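Local structure of putative succinylglutamate desuccinylase / aspartoacylase (Shewanella amazonensis, 3FMC) at residues H180-E185 with L200-S205. The protein is probably a zinc-dependent hydrolase acting on ester bonds, of the succinylglutamate desuccinylase/aspartoacylase family, whose substrate is not established. Numbering follows the deposited sequence.
Sequences HLYCPE and LLIPNS
Tyr182 lays its ring alongside the side chain of Leu200, the two pointing the same way from neighbouring strands. Methyl CD1 of Leu200 does most of the touching, 3.3 Å from CE2 of Tyr182 and nearly as near its CZ. Projecting from the same face of the sheet, both side chains have CG anti to their own carbonyl carbon (chi1 -66° and -69°), which starts them in a shared direction. Methyl CG2 of Ile202 meets the same ring at its edge, in plane, 3.7 Å from CD2 of Tyr182. An alanine in place of Tyr182 would probably open a gap beside Leu200 CD1 and Ile202 CG2 and set the leucine's end freer to turn. The backbones pair as parallel strands inside the catalytic domain, whose family belongs to the zinc exopeptidase clan; strand 237-243 flanks 176-184 on its other side, antiparallel. Leu200 donates a hydrogen bond from N to Leu181 O (2.6 Å) and accepts one at O from Cys183 N (2.9 Å). Beyond them, Ile202 N donates to Cys183 O and Glu185 N to Ile202 O, so the pairing continues past Pro184. On the opposite face from Tyr182, CB of Cys183 lies 4.2 Å from CD2 of Leu201. The extended Glu185 chain passes Ile202 O with its CG and brings OE2 to 3.7 Å from Pro203 CB. One water donates to both Glu185 OE2 (2.7 Å) and Leu201 O (2.6 Å), tying the carboxylate to the partner strand.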
# COMPACT_ATOMS: atom_id res chain seq x y z
N HIS C 180 6.84 26.52 -8.78
CA HIS C 180 6.41 26.74 -10.14
C HIS C 180 4.92 27.03 -10.19
O HIS C 180 4.18 26.80 -9.24
CB HIS C 180 6.88 25.64 -11.12
CG HIS C 180 6.41 24.25 -10.80
ND1 HIS C 180 6.91 23.52 -9.74
CD2 HIS C 180 5.59 23.42 -11.47
CE1 HIS C 180 6.37 22.31 -9.75
NE2 HIS C 180 5.55 22.24 -10.79
N LEU C 181 4.50 27.53 -11.32
CA LEU C 181 3.12 27.97 -11.52
C LEU C 181 2.56 27.53 -12.84
O LEU C 181 3.25 27.57 -13.87
CB LEU C 181 3.11 29.49 -11.51
CG LEU C 181 1.84 30.32 -11.76
CD1 LEU C 181 0.79 30.19 -10.62
CD2 LEU C 181 2.18 31.85 -11.99
N TYR C 182 1.32 27.06 -12.78
CA TYR C 182 0.53 26.83 -13.97
C TYR C 182 -0.40 28.06 -14.14
O TYR C 182 -1.16 28.47 -13.21
CB TYR C 182 -0.28 25.56 -13.93
CG TYR C 182 0.52 24.28 -13.93
CD1 TYR C 182 1.09 23.77 -12.77
CD2 TYR C 182 0.70 23.56 -15.10
CE1 TYR C 182 1.81 22.59 -12.78
CE2 TYR C 182 1.43 22.45 -15.13
CZ TYR C 182 1.98 21.92 -13.99
OH TYR C 182 2.68 20.74 -14.07
N CYS C 183 -0.35 28.60 -15.35
CA CYS C 183 -1.03 29.84 -15.70
C CYS C 183 -1.60 29.68 -17.10
O CYS C 183 -0.86 29.30 -18.01
CB CYS C 183 -0.04 30.99 -15.67
SG CYS C 183 -0.83 32.62 -15.92
N PRO C 184 -2.90 29.95 -17.28
CA PRO C 184 -3.51 29.85 -18.61
C PRO C 184 -2.96 30.93 -19.51
O PRO C 184 -2.64 32.03 -19.05
CB PRO C 184 -4.98 30.13 -18.37
CG PRO C 184 -5.14 30.25 -16.87
CD PRO C 184 -3.85 30.34 -16.23
N GLU C 185 -2.85 30.60 -20.79
CA GLU C 185 -2.29 31.53 -21.77
C GLU C 185 -3.01 32.87 -21.79
O GLU C 185 -2.37 33.88 -22.03
CB GLU C 185 -2.30 30.91 -23.17
CG GLU C 185 -1.36 29.75 -23.33
CD GLU C 185 -1.42 29.16 -24.71
OE1 GLU C 185 -1.56 29.96 -25.68
OE2 GLU C 185 -1.33 27.93 -24.84
N LEU C 200 4.42 27.54 -16.24
CA LEU C 200 3.92 26.76 -17.37
C LEU C 200 2.67 27.45 -17.87
O LEU C 200 1.70 27.62 -17.11
CB LEU C 200 3.58 25.32 -16.94
CG LEU C 200 4.80 24.47 -16.58
CD1 LEU C 200 4.53 23.28 -15.73
CD2 LEU C 200 5.52 24.08 -17.88
N LEU C 201 2.70 27.90 -19.12
CA LEU C 201 1.55 28.52 -19.79
C LEU C 201 0.73 27.42 -20.45
O LEU C 201 1.22 26.66 -21.31
CB LEU C 201 2.02 29.58 -20.80
CG LEU C 201 2.81 30.77 -20.24
CD1 LEU C 201 3.41 31.62 -21.35
CD2 LEU C 201 1.93 31.62 -19.32
N ILE C 202 -0.54 27.32 -20.04
CA ILE C 202 -1.39 26.19 -20.42
C ILE C 202 -2.56 26.61 -21.30
O ILE C 202 -3.11 27.71 -21.15
CB ILE C 202 -1.81 25.35 -19.14
CG1 ILE C 202 -2.87 26.06 -18.28
CG2 ILE C 202 -0.58 24.96 -18.27
CD1 ILE C 202 -3.38 25.12 -17.15
N PRO C 203 -2.95 25.73 -22.23
CA PRO C 203 -3.98 26.04 -23.20
C PRO C 203 -5.40 25.78 -22.73
O PRO C 203 -5.62 25.28 -21.62
CB PRO C 203 -3.67 25.09 -24.34
CG PRO C 203 -3.14 23.87 -23.65
CD PRO C 203 -2.39 24.38 -22.44
N ASN C 204 -6.35 26.14 -23.58
CA ASN C 204 -7.77 25.87 -23.32
C ASN C 204 -8.09 24.38 -23.58
O ASN C 204 -8.58 24.00 -24.64
CB ASN C 204 -8.67 26.76 -24.17
CG ASN C 204 -10.11 26.73 -23.72
OD1 ASN C 204 -10.44 26.06 -22.74
ND2 ASN C 204 -10.98 27.40 -24.47
N SER C 205 -7.84 23.56 -22.57
CA SER C 205 -8.04 22.14 -22.70
C SER C 205 -8.37 21.58 -21.34
O SER C 205 -7.68 21.88 -20.39
CB SER C 205 -6.74 21.52 -23.19
OG SER C 205 -6.90 20.13 -23.37
O HOH W 1 0.24 26.04 -23.65